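Local atomic coordinates of MstE (Scytonema sp. PCC 10023, PDB entry 6SBF), a protein that probably catalyses the class II cyclisation of isoprenoid chains into merosterol-type terpenoid scaffolds, using a single alpha6-alpha6 barrel domain. Residues 177-182 and 209-214; 215-220 and 268-273; 240-245 and 272-277; 264-269 and 353-358; 307-312 and 349-354. The protein carries 1 engineered substitution. One frame throughout, in Å; residues are numbered along the deposited sequence.

Contact 1. Residues 177-182 and 209-214; sequences TCVSAA and GYWWSD
A chi1 of 48° sets SG of C178 between its own backbone N and carbonyl carbon, while in W211 a chi1 of -62° turns CG anti to the carbonyl carbon. The result is a Cys sulfur-aromatic contact of the alpha6-alpha6 barrel, joining helix 177-183 to the loop that leads into helix 215-229. The sulfur is also an acceptor for two consecutive N-H groups of that loop. Y210 N donates to C178 SG over 3.3 Å at an N-H...S angle of 162°, whereas the bond from W211 N to C178 SG is weak at 3.6 Å. An alanine at C178 would probably leave both N-H groups without this acceptor and open a gap beside Y210 CB and W211 CD1. The W211 five-membered ring meets the sulfur obliquely, with its centroid 4.9 Å from C178 SG. V179 CG2 touches the edge of the same indole, near its plane, and Y210 CD2 stands over the centre of one face. Beyond the two segments, W211 NE1 bonds to T149 OG1 and Y210 OH to D318 O. W212 offers the sulfur-bearing residue an edge instead: its CD1 lies 4.0 Å from C178 CB, close to the ring plane.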
# COMPACT_ATOMS: atom_id res chain seq x y z
N THR A 177 12.44 -0.01 -1.20
CA THR A 177 11.97 -1.39 -1.05
C THR A 177 10.45 -1.48 -1.08
O THR A 177 9.90 -2.45 -1.63
CB THR A 177 12.60 -1.96 0.21
OG1 THR A 177 14.03 -1.81 0.15
CG2 THR A 177 12.29 -3.42 0.39
N CYS A 178 9.76 -0.50 -0.53
CA CYS A 178 8.30 -0.44 -0.51
C CYS A 178 7.77 -0.38 -1.97
O CYS A 178 6.85 -1.12 -2.34
CB CYS A 178 7.82 0.77 0.30
SG CYS A 178 8.64 2.34 -0.09
N VAL A 179 8.34 0.48 -2.79
CA VAL A 179 7.93 0.65 -4.19
C VAL A 179 8.34 -0.59 -4.97
O VAL A 179 7.53 -1.10 -5.79
CB VAL A 179 8.52 1.91 -4.79
CG1 VAL A 179 8.06 2.07 -6.25
CG2 VAL A 179 8.12 3.10 -3.96
N SER A 180 9.51 -1.15 -4.75
CA SER A 180 9.96 -2.37 -5.43
C SER A 180 9.01 -3.53 -5.11
O SER A 180 8.63 -4.30 -6.02
CB SER A 180 11.39 -2.69 -5.01
OG SER A 180 12.30 -1.68 -5.41
N ALA A 181 8.58 -3.68 -3.87
CA ALA A 181 7.68 -4.74 -3.45
C ALA A 181 6.36 -4.61 -4.21
O ALA A 181 5.79 -5.61 -4.68
CB ALA A 181 7.48 -4.73 -1.95
N ALA A 182 5.82 -3.42 -4.26
CA ALA A 182 4.53 -3.18 -4.92
C ALA A 182 4.68 -3.42 -6.44
O ALA A 182 3.78 -4.05 -7.04
CB ALA A 182 4.04 -1.79 -4.62
N GLY A 209 10.46 -0.29 4.58
CA GLY A 209 10.13 0.60 3.47
C GLY A 209 10.80 1.96 3.56
O GLY A 209 11.46 2.29 4.55
N TYR A 210 10.60 2.76 2.55
CA TYR A 210 11.14 4.11 2.46
C TYR A 210 10.07 5.11 2.92
O TYR A 210 10.30 5.85 3.95
CB TYR A 210 11.63 4.41 1.04
CG TYR A 210 12.35 5.73 0.97
CD1 TYR A 210 13.69 5.82 1.32
CD2 TYR A 210 11.69 6.89 0.58
CE1 TYR A 210 14.34 7.04 1.27
CE2 TYR A 210 12.35 8.12 0.54
CZ TYR A 210 13.67 8.18 0.91
OH TYR A 210 14.30 9.39 0.90
N TRP A 211 8.91 5.11 2.27
CA TRP A 211 7.89 6.16 2.52
C TRP A 211 6.95 5.84 3.67
O TRP A 211 6.13 6.66 4.03
CB TRP A 211 7.07 6.34 1.26
CG TRP A 211 7.82 6.81 0.06
CD1 TRP A 211 8.17 6.06 -1.03
CD2 TRP A 211 8.33 8.13 -0.19
NE1 TRP A 211 8.86 6.80 -1.93
CE2 TRP A 211 8.99 8.09 -1.43
CE3 TRP A 211 8.35 9.33 0.53
CZ2 TRP A 211 9.61 9.20 -1.98
CZ3 TRP A 211 8.97 10.42 -0.02
CH2 TRP A 211 9.61 10.38 -1.26
N TRP A 212 6.97 4.64 4.21
CA TRP A 212 6.00 4.20 5.21
C TRP A 212 6.66 3.93 6.53
O TRP A 212 7.72 3.30 6.59
CB TRP A 212 5.31 2.92 4.74
CG TRP A 212 4.56 3.10 3.45
CD1 TRP A 212 5.07 2.89 2.22
CD2 TRP A 212 3.30 3.78 3.26
NE1 TRP A 212 4.21 3.28 1.26
CE2 TRP A 212 3.11 3.84 1.88
CE3 TRP A 212 2.35 4.31 4.11
CZ2 TRP A 212 1.96 4.39 1.33
CZ3 TRP A 212 1.24 4.92 3.58
CH2 TRP A 212 1.02 4.90 2.20
N SER A 213 5.96 4.28 7.59
CA SER A 213 6.39 3.99 8.96
C SER A 213 6.24 2.49 9.24
O SER A 213 7.02 1.92 10.02
CB SER A 213 5.49 4.79 9.93
OG SER A 213 5.61 6.20 9.84
N ASP A 214 5.17 1.89 8.71
CA ASP A 214 4.77 0.54 9.17
C ASP A 214 5.41 -0.51 8.26
O ASP A 214 4.96 -0.69 7.06
CB ASP A 214 3.26 0.43 9.17
CG ASP A 214 2.62 1.38 10.16
OD1 ASP A 214 3.00 1.33 11.35
OD2 ASP A 214 1.74 2.18 9.78

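Contact 2. Residues 215-220 and 268-273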
# COMPACT_ATOMS: atom_id res chain seq x y z
N HIS A 215 6.36 -1.29 8.76
CA HIS A 215 7.11 -2.28 7.98
C HIS A 215 6.19 -3.42 7.50
O HIS A 215 6.61 -4.14 6.57
CB HIS A 215 8.22 -2.90 8.82
CG HIS A 215 9.20 -1.94 9.39
ND1 HIS A 215 9.58 -0.80 8.71
CD2 HIS A 215 9.92 -2.01 10.54
CE1 HIS A 215 10.49 -0.16 9.47
NE2 HIS A 215 10.68 -0.87 10.59
N GLU A 216 5.02 -3.59 8.09
CA GLU A 216 4.07 -4.64 7.64
C GLU A 216 3.68 -4.44 6.17
O GLU A 216 3.46 -5.43 5.51
CB GLU A 216 2.86 -4.63 8.56
CG GLU A 216 3.17 -4.95 10.03
CD GLU A 216 3.84 -3.87 10.83
OE1 GLU A 216 4.40 -4.20 11.93
OE2 GLU A 216 3.77 -2.68 10.41
N TYR A 217 3.57 -3.20 5.73
CA TYR A 217 3.24 -2.91 4.33
C TYR A 217 4.28 -3.52 3.40
O TYR A 217 3.94 -4.34 2.50
CB TYR A 217 3.14 -1.40 4.16
CG TYR A 217 2.97 -0.90 2.75
CD1 TYR A 217 4.01 -0.66 1.92
CD2 TYR A 217 1.72 -0.58 2.26
CE1 TYR A 217 3.87 -0.15 0.64
CE2 TYR A 217 1.54 -0.08 0.98
CZ TYR A 217 2.61 0.15 0.15
OH TYR A 217 2.43 0.66 -1.11
N THR A 218 5.54 -3.20 3.57
CA THR A 218 6.60 -3.66 2.67
C THR A 218 6.76 -5.16 2.85
O THR A 218 7.05 -5.87 1.86
CB THR A 218 7.90 -2.88 2.86
OG1 THR A 218 7.64 -1.49 2.65
CG2 THR A 218 8.99 -3.29 1.92
N THR A 219 6.70 -5.64 4.08
CA THR A 219 6.94 -7.07 4.36
C THR A 219 5.85 -7.90 3.67
O THR A 219 6.16 -8.92 3.02
CB THR A 219 7.01 -7.32 5.86
OG1 THR A 219 8.10 -6.54 6.40
CG2 THR A 219 7.25 -8.80 6.16
N ALA A 220 4.59 -7.54 3.84
CA ALA A 220 3.48 -8.32 3.21
C ALA A 220 3.65 -8.27 1.70
O ALA A 220 3.54 -9.31 1.04
CB ALA A 220 2.16 -7.72 3.60
N THR A 268 -2.14 -3.58 11.16
CA THR A 268 -2.80 -4.87 11.46
C THR A 268 -3.37 -5.49 10.16
O THR A 268 -3.22 -6.70 9.96
CB THR A 268 -3.89 -4.73 12.52
OG1 THR A 268 -3.27 -4.21 13.71
CG2 THR A 268 -4.58 -6.01 12.84
N ALA A 269 -3.94 -4.69 9.29
CA ALA A 269 -4.51 -5.20 8.02
C ALA A 269 -3.37 -5.73 7.15
O ALA A 269 -3.52 -6.84 6.57
CB ALA A 269 -5.25 -4.08 7.32
N TRP A 270 -2.25 -5.04 7.09
CA TRP A 270 -1.13 -5.57 6.29
C TRP A 270 -0.57 -6.83 6.95
O TRP A 270 -0.17 -7.75 6.22
CB TRP A 270 -0.07 -4.48 6.03
CG TRP A 270 -0.47 -3.58 4.89
CD1 TRP A 270 -0.87 -2.28 4.90
CD2 TRP A 270 -0.52 -4.00 3.51
NE1 TRP A 270 -1.15 -1.85 3.63
CE2 TRP A 270 -0.99 -2.89 2.76
CE3 TRP A 270 -0.27 -5.19 2.84
CZ2 TRP A 270 -1.15 -2.96 1.37
CZ3 TRP A 270 -0.39 -5.24 1.48
CH2 TRP A 270 -0.85 -4.16 0.77
N CYS A 271 -0.49 -6.87 8.28
CA CYS A 271 -0.00 -8.10 8.93
C CYS A 271 -0.95 -9.26 8.63
O CYS A 271 -0.48 -10.40 8.45
CB CYS A 271 0.16 -7.84 10.41
SG CYS A 271 1.10 -9.08 11.28
N LEU A 272 -2.24 -9.01 8.62
CA LEU A 272 -3.24 -10.07 8.30
C LEU A 272 -2.96 -10.60 6.89
O LEU A 272 -2.95 -11.85 6.70
CB LEU A 272 -4.63 -9.51 8.51
CG LEU A 272 -5.78 -10.43 8.14
CD1 LEU A 272 -5.66 -11.77 8.85
CD2 LEU A 272 -7.11 -9.76 8.42
N ARG A 273 -2.69 -9.73 5.92
CA ARG A 273 -2.38 -10.20 4.57
C ARG A 273 -1.10 -11.07 4.61
O ARG A 273 -1.07 -12.12 3.95
CB ARG A 273 -2.17 -9.04 3.62
CG ARG A 273 -3.47 -8.49 3.15
CD ARG A 273 -3.31 -7.44 2.06
NE ARG A 273 -2.60 -7.78 0.82
CZ ARG A 273 -2.76 -7.11 -0.34
NH1 ARG A 273 -3.72 -6.23 -0.49
NH2 ARG A 273 -1.94 -7.33 -1.36
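The edge-to-face (T-shaped) pair of Y217 and W270 is the main feature of a buried, nearly parallel helix-helix contact in the alpha6-alpha6 barrel, between helices 215-229 and 265-275. The axes of the two short segments approach to 8.1 Å and their N-to-C directions differ by 22°. Y217 holds CG anti to its backbone N (chi1 173°), and its side chain runs beside that of W270, pointing the same way. The tyrosine turns its edge to one face of the indole, with the planes at 73°. CD2 makes the touch, offset toward the rim of the indole, with Y217 CD2 to W270 NE1 measuring 3.4 Å. The backbone joins in: Y217 CA makes a CH-pi contact over the five-membered ring, 4.1 Å from its centroid. One turn on, A220 CB approaches the six-membered ring obliquely and lies 3.6 Å from W270 CE3. At the other end, E216 CB meets W270 CB at 3.9 Å. The carboxylate of E216 leads away to a salt bridge between OE1 and R248 NE. W270 NE1 has a weak hydrogen bond to Y64 OH. Among the neighbouring elements, F266 of helix 265-275 adds another edge-to-face ring contact to W270, T355 of helix 350-363 touches the indole too, and W244 of helix 235-248 packs on E216 and T219.

Contact 3. Residues 240-245 and 272-277; sequences QAVAWG and LRLLLL
The indole of W244 receives L274 CD2 at its edge, near the ring plane, with CD2 lying 3.8 Å from W244 CE3. A241 O of the same helix also lies at the edge in the plane, and the side chains of W244 and L274 cross at about a right angle. This belongs to a knob-into-hole fit between barrel helices 235-248 and 265-275: with CG anti to its backbone N (chi1 172°), L274 enters a pocket formed by A241, V242, W244 and G245. L274 CD2 comes 3.4 Å from A241 O, while L274 CD1 lies 4.0 Å from A241 CB. G245 admits the methyl of L274, since a CB there would clash with L274 CD2. An alanine at L274 would probably open a gap among these four residues and deprive the W244 edge of its methyl partner. Beside the knob, L275 CD2 sits 3.8 Å from V242 O, and V242 CG2 meets L277 CB at 4.0 Å, the two side chains crossing obliquely. A241 O accepts from G245 N within its own helix, and its contact with L274 CD2 is apolar packing. Cohesion here comes from the shape fit of methyls, a glycine and an indole rim, with dispersion rather than polar bonding across the joint.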
# COMPACT_ATOMS: atom_id res chain seq x y z
N GLN A 240 9.96 -17.06 7.08
CA GLN A 240 10.58 -16.18 8.12
C GLN A 240 9.75 -14.88 8.26
O GLN A 240 9.57 -14.39 9.38
CB GLN A 240 12.02 -15.81 7.81
CG GLN A 240 12.68 -15.40 9.13
CD GLN A 240 14.03 -14.74 8.98
OE1 GLN A 240 14.53 -14.50 7.86
NE2 GLN A 240 14.63 -14.46 10.14
N ALA A 241 9.27 -14.35 7.15
CA ALA A 241 8.42 -13.16 7.19
C ALA A 241 7.12 -13.45 7.94
O ALA A 241 6.62 -12.63 8.73
CB ALA A 241 8.22 -12.65 5.80
N VAL A 242 6.51 -14.61 7.65
CA VAL A 242 5.28 -15.00 8.38
C VAL A 242 5.57 -15.12 9.89
O VAL A 242 4.77 -14.66 10.70
CB VAL A 242 4.69 -16.30 7.80
CG1 VAL A 242 3.58 -16.84 8.67
CG2 VAL A 242 4.18 -16.09 6.38
N ALA A 243 6.68 -15.73 10.27
CA ALA A 243 7.06 -15.85 11.69
C ALA A 243 7.22 -14.44 12.30
O ALA A 243 6.81 -14.26 13.46
CB ALA A 243 8.33 -16.65 11.83
N TRP A 244 7.83 -13.52 11.57
CA TRP A 244 7.95 -12.12 12.05
C TRP A 244 6.53 -11.55 12.26
O TRP A 244 6.25 -10.91 13.28
CB TRP A 244 8.79 -11.29 11.09
CG TRP A 244 8.76 -9.81 11.41
CD1 TRP A 244 9.66 -9.15 12.20
CD2 TRP A 244 7.87 -8.82 10.89
NE1 TRP A 244 9.37 -7.83 12.23
CE2 TRP A 244 8.28 -7.59 11.44
CE3 TRP A 244 6.81 -8.85 9.97
CZ2 TRP A 244 7.71 -6.38 11.09
CZ3 TRP A 244 6.22 -7.65 9.62
CH2 TRP A 244 6.64 -6.46 10.21
N GLY A 245 5.63 -11.76 11.31
CA GLY A 245 4.24 -11.26 11.42
C GLY A 245 3.55 -11.81 12.65
O GLY A 245 2.79 -11.11 13.32
N LEU A 272 -2.24 -9.01 8.62
CA LEU A 272 -3.24 -10.07 8.30
C LEU A 272 -2.96 -10.60 6.89
O LEU A 272 -2.95 -11.85 6.70
CB LEU A 272 -4.63 -9.51 8.51
CG LEU A 272 -5.78 -10.43 8.14
CD1 LEU A 272 -5.66 -11.77 8.85
CD2 LEU A 272 -7.11 -9.76 8.42
N ARG A 273 -2.69 -9.73 5.92
CA ARG A 273 -2.38 -10.20 4.57
C ARG A 273 -1.10 -11.07 4.61
O ARG A 273 -1.07 -12.12 3.95
CB ARG A 273 -2.17 -9.04 3.62
CG ARG A 273 -3.47 -8.49 3.15
CD ARG A 273 -3.31 -7.44 2.06
NE ARG A 273 -2.60 -7.78 0.82
CZ ARG A 273 -2.76 -7.11 -0.34
NH1 ARG A 273 -3.72 -6.23 -0.49
NH2 ARG A 273 -1.94 -7.33 -1.36
N LEU A 274 -0.09 -10.63 5.32
CA LEU A 274 1.17 -11.42 5.44
C LEU A 274 0.86 -12.81 5.98
O LEU A 274 1.40 -13.83 5.47
CB LEU A 274 2.13 -10.66 6.33
CG LEU A 274 3.42 -11.40 6.72
CD1 LEU A 274 4.27 -11.83 5.57
CD2 LEU A 274 4.22 -10.47 7.65
N LEU A 275 0.02 -12.91 6.97
CA LEU A 275 -0.26 -14.18 7.67
C LEU A 275 -1.09 -15.14 6.78
O LEU A 275 -1.14 -16.32 7.09
CB LEU A 275 -0.97 -13.95 9.01
CG LEU A 275 -0.13 -13.24 10.08
CD1 LEU A 275 -1.02 -12.90 11.25
CD2 LEU A 275 1.06 -14.05 10.49
N LEU A 276 -1.68 -14.66 5.68
CA LEU A 276 -2.38 -15.55 4.73
C LEU A 276 -1.38 -16.36 3.93
O LEU A 276 -1.82 -17.29 3.21
CB LEU A 276 -3.23 -14.71 3.81
CG LEU A 276 -4.41 -14.03 4.53
CD1 LEU A 276 -5.09 -13.11 3.58
CD2 LEU A 276 -5.41 -15.11 5.00
N LEU A 277 -0.08 -16.09 4.03
CA LEU A 277 0.90 -16.83 3.20
C LEU A 277 1.30 -18.17 3.82
O LEU A 277 2.08 -18.88 3.18
CB LEU A 277 2.11 -15.93 2.92
CG LEU A 277 1.75 -14.69 2.12
CD1 LEU A 277 2.96 -13.79 1.97
CD2 LEU A 277 1.17 -15.01 0.73

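Contact 4. Residues 264-269 and 353-358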
# COMPACT_ATOMS: atom_id res chain seq x y z
N SER A 264 -2.66 -0.41 15.51
CA SER A 264 -2.78 0.32 14.25
C SER A 264 -3.69 -0.47 13.28
O SER A 264 -3.35 -1.64 12.96
CB SER A 264 -1.46 0.51 13.61
OG SER A 264 -1.60 0.81 12.24
N THR A 265 -4.77 0.11 12.81
CA THR A 265 -5.63 -0.56 11.85
C THR A 265 -4.88 -0.86 10.56
O THR A 265 -5.03 -1.99 10.02
CB THR A 265 -6.92 0.23 11.63
OG1 THR A 265 -6.58 1.57 11.34
CG2 THR A 265 -7.84 0.16 12.83
N PHE A 266 -4.08 0.06 10.07
CA PHE A 266 -3.31 -0.12 8.82
C PHE A 266 -2.28 -1.22 8.96
O PHE A 266 -2.17 -2.10 8.08
CB PHE A 266 -2.70 1.22 8.39
CG PHE A 266 -1.94 1.24 7.10
CD1 PHE A 266 -2.61 1.21 5.89
CD2 PHE A 266 -0.57 1.38 7.08
CE1 PHE A 266 -1.90 1.31 4.70
CE2 PHE A 266 0.15 1.53 5.93
CZ PHE A 266 -0.53 1.50 4.72
N ALA A 267 -1.48 -1.17 10.02
CA ALA A 267 -0.39 -2.15 10.18
C ALA A 267 -1.05 -3.52 10.42
O ALA A 267 -0.48 -4.53 9.99
CB ALA A 267 0.54 -1.75 11.31
N THR A 268 -2.14 -3.58 11.16
CA THR A 268 -2.80 -4.87 11.46
C THR A 268 -3.37 -5.49 10.16
O THR A 268 -3.22 -6.70 9.96
CB THR A 268 -3.89 -4.73 12.52
OG1 THR A 268 -3.27 -4.21 13.71
CG2 THR A 268 -4.58 -6.01 12.84
N ALA A 269 -3.94 -4.69 9.29
CA ALA A 269 -4.51 -5.20 8.02
C ALA A 269 -3.37 -5.73 7.15
O ALA A 269 -3.52 -6.84 6.57
CB ALA A 269 -5.25 -4.08 7.32
N THR A 353 -9.28 2.44 5.17
CA THR A 353 -10.48 1.59 5.04
C THR A 353 -10.34 0.60 3.87
O THR A 353 -10.71 -0.56 4.04
CB THR A 353 -11.71 2.49 4.91
OG1 THR A 353 -11.87 3.23 6.13
CG2 THR A 353 -12.97 1.67 4.73
N ALA A 354 -9.83 1.07 2.75
CA ALA A 354 -9.65 0.15 1.61
C ALA A 354 -8.69 -0.98 1.98
O ALA A 354 -8.89 -2.12 1.55
CB ALA A 354 -9.18 0.94 0.42
N THR A 355 -7.62 -0.63 2.69
CA THR A 355 -6.65 -1.65 3.10
C THR A 355 -7.32 -2.68 3.99
O THR A 355 -7.10 -3.92 3.80
CB THR A 355 -5.49 -0.97 3.83
OG1 THR A 355 -4.91 0.10 3.08
CG2 THR A 355 -4.41 -1.97 4.13
N VAL A 356 -8.03 -2.24 5.00
CA VAL A 356 -8.68 -3.14 5.95
C VAL A 356 -9.67 -4.04 5.20
O VAL A 356 -9.67 -5.28 5.42
CB VAL A 356 -9.34 -2.43 7.13
CG1 VAL A 356 -10.10 -3.41 7.99
CG2 VAL A 356 -8.29 -1.60 7.91
N VAL A 357 -10.53 -3.45 4.38
CA VAL A 357 -11.59 -4.30 3.77
C VAL A 357 -10.90 -5.34 2.86
O VAL A 357 -11.33 -6.52 2.85
CB VAL A 357 -12.67 -3.43 3.11
CG1 VAL A 357 -12.12 -2.86 1.89
CG2 VAL A 357 -13.90 -4.28 2.91
N ASN A 358 -9.84 -4.99 2.16
CA ASN A 358 -9.13 -5.98 1.33
C ASN A 358 -8.63 -7.15 2.19
O ASN A 358 -8.77 -8.34 1.83
CB ASN A 358 -8.04 -5.30 0.56
CG ASN A 358 -7.11 -6.26 -0.11
OD1 ASN A 358 -6.23 -6.80 0.53
ND2 ASN A 358 -7.27 -6.42 -1.42
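T355 OG1, which touches F266 across the contact, is held by two polar partners outside it: it hydrogen-bonds to F351 O one turn earlier in its helix and to Y64 OH of helix 59-69. A chi1 of -53° puts this oxygen anti to its carbonyl carbon; T355 OG1 lies 3.6 Å from F266 CE1, at the ring edge and near its plane. The other branch, T355 CG2, meets helix 265-275 at A269 CB, 3.9 Å away. A269 CB packs against backbone as well, lying 3.8 Å from V356 CA. The segment axes of helices 265-275 and 350-363 approach to 8.8 Å at an angle of 32°. V356 CG2 completes the surface, resting 3.9 Å from T265 O. The start of helix 265-275 is secured by S264 at the N-cap position: A267 N donates to S264 OG over 3.0 Å at 170°. S264 O is gripped twice from opposite faces of its carbonyl plane, by T268 N and by T268 OG1, the latter at 2.7 Å. T265 OG1 bonds outside the two segments, with S308 OG and V306 O. The chemistry is thus divided: hydroxyls are satisfied within their own helix or by a third element, and the two barrel helices meet through methyls, CA and a ring edge, a contact that rests on van der Waals fit.

Contact 5. Residues 307-312 and 349-354; sequences SSAYLR and SIFTTA
Along the side chain of T352, each heavy atom meets the loop 307-309. T352 CB stands 4.1 Å from S308 N. The chain then forks: a chi1 of -62° turns OG1 anti to the carbonyl carbon, where it takes the backbone N-H of S308. This bond, S308 N to T352 OG1, is 3.0 Å long and nearly straight at 171°. The other branch, T352 CG2, packs 4.0 Å from S308 OG. T352 OG1 is also bonded to D346 OD2, while A309 N goes to OD1 of the same carboxylate, so D346 ties the threonine to the loop from outside the two segments. A second polar link joins the segment starts, where S307 OG and S349 OG lie 2.7 Å apart, a probable hydrogen bond, since the proton involved has another acceptor within reach. Each oxygen has a further partner: S307 OG meets D346 O, and S349 OG meets R300 NH2. On the apolar side A309 CB lies 3.7 Å from F351 CD1, approaching the ring obliquely. S308 OG bonds with T265 OG1 and F266 N, which extends the joint to helix 265-275. S349 occupies the N-cap position of helix 350-363 without a side-chain capping bond of its own; its carbonyl O instead accepts from both T353 N and T353 OG1. Here the first turn of a barrel helix receives a loop through hydroxyls and the peptide N-H of S308, and that loop makes an inverse gamma turn centred on A309 before entering strand 311-313.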
# COMPACT_ATOMS: atom_id res chain seq x y z
N SER A 307 -8.14 6.37 10.55
CA SER A 307 -6.93 6.64 9.76
C SER A 307 -5.68 6.24 10.51
O SER A 307 -5.49 6.67 11.68
CB SER A 307 -6.85 8.04 9.42
OG SER A 307 -8.02 8.43 8.71
N SER A 308 -4.83 5.48 9.83
CA SER A 308 -3.51 5.12 10.38
C SER A 308 -2.50 4.86 9.30
O SER A 308 -1.48 4.23 9.56
CB SER A 308 -3.62 3.98 11.41
OG SER A 308 -4.20 2.82 10.81
N ALA A 309 -2.75 5.29 8.06
CA ALA A 309 -1.82 5.11 6.96
C ALA A 309 -0.79 6.23 6.98
O ALA A 309 -0.97 7.25 6.37
CB ALA A 309 -2.54 5.02 5.65
N TYR A 310 0.29 5.99 7.74
CA TYR A 310 1.30 7.01 8.03
C TYR A 310 2.36 7.03 6.97
O TYR A 310 3.14 6.06 6.84
CB TYR A 310 1.87 6.89 9.43
CG TYR A 310 0.87 7.20 10.52
CD1 TYR A 310 0.26 8.43 10.62
CD2 TYR A 310 0.51 6.27 11.47
CE1 TYR A 310 -0.68 8.69 11.61
CE2 TYR A 310 -0.40 6.51 12.47
CZ TYR A 310 -1.01 7.75 12.56
OH TYR A 310 -1.93 7.96 13.53
N LEU A 311 2.38 8.12 6.21
CA LEU A 311 3.27 8.39 5.07
C LEU A 311 4.33 9.39 5.57
O LEU A 311 3.98 10.52 6.01
CB LEU A 311 2.45 8.97 3.93
CG LEU A 311 3.19 9.29 2.65
CD1 LEU A 311 3.64 8.02 1.98
CD2 LEU A 311 2.26 10.10 1.74
N ARG A 312 5.57 9.03 5.45
CA ARG A 312 6.63 9.90 5.90
C ARG A 312 7.29 10.59 4.74
O ARG A 312 7.34 10.06 3.62
CB ARG A 312 7.43 9.13 6.89
CG ARG A 312 8.31 8.18 6.22
CD ARG A 312 8.72 7.28 7.41
NE ARG A 312 9.52 6.25 6.88
CZ ARG A 312 10.15 5.17 7.49
NH1 ARG A 312 10.86 4.41 6.70
NH2 ARG A 312 10.10 4.87 8.76
N SER A 349 -9.66 8.76 5.70
CA SER A 349 -9.76 7.35 6.13
C SER A 349 -10.03 6.42 4.94
O SER A 349 -10.34 5.24 5.20
CB SER A 349 -10.77 7.13 7.23
OG SER A 349 -10.63 8.05 8.32
N ILE A 350 -9.90 6.91 3.71
CA ILE A 350 -10.22 6.07 2.54
C ILE A 350 -9.08 5.06 2.32
O ILE A 350 -9.34 3.86 2.12
CB ILE A 350 -10.43 6.99 1.34
CG1 ILE A 350 -11.77 7.73 1.48
CG2 ILE A 350 -10.36 6.20 0.03
CD1 ILE A 350 -11.95 8.86 0.45
N PHE A 351 -7.83 5.51 2.44
CA PHE A 351 -6.67 4.64 2.20
C PHE A 351 -6.70 3.53 3.25
O PHE A 351 -6.52 2.33 2.90
CB PHE A 351 -5.39 5.48 2.24
CG PHE A 351 -4.20 4.88 1.53
CD1 PHE A 351 -3.34 4.00 2.16
CD2 PHE A 351 -4.00 5.15 0.19
CE1 PHE A 351 -2.23 3.54 1.48
CE2 PHE A 351 -2.90 4.69 -0.49
CZ PHE A 351 -1.98 3.90 0.17
N THR A 352 -6.88 3.85 4.53
CA THR A 352 -6.93 2.83 5.59
C THR A 352 -8.10 1.88 5.37
O THR A 352 -7.93 0.68 5.49
CB THR A 352 -6.98 3.51 6.99
OG1 THR A 352 -5.80 4.29 7.24
CG2 THR A 352 -7.07 2.46 8.08
N THR A 353 -9.28 2.44 5.17
CA THR A 353 -10.48 1.59 5.04
C THR A 353 -10.34 0.60 3.87
O THR A 353 -10.71 -0.56 4.04
CB THR A 353 -11.71 2.49 4.91
OG1 THR A 353 -11.87 3.23 6.13
CG2 THR A 353 -12.97 1.67 4.73
N ALA A 354 -9.83 1.07 2.75
CA ALA A 354 -9.65 0.15 1.61
C ALA A 354 -8.69 -0.98 1.98
O ALA A 354 -8.89 -2.12 1.55
CB ALA A 354 -9.18 0.94 0.42

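In the fold
All five contacts are buried, but contact 3 lies farthest from the centre of the chain, about 16 Å, while contacts 1, 2, 4 and 5 lie within about 10 Å. Helix 265-275 serves contacts 2, 3 and 4 in turn, meeting helices 215-229, 235-248 and 350-363; helix 350-363 carries both contacts 4 and 5. The helix-helix contacts 2, 3 and 4 rely on rings and methyls, whereas contacts 1 and 5, where a loop meets a helix, add hydrogen bonds from backbone N-H, two (one weak) to a sulfur in contact 1 and one to a hydroxyl in contact 5. Contacts 1 and 5 are also joined directly, by the backbone bond of R312 N to W211 O.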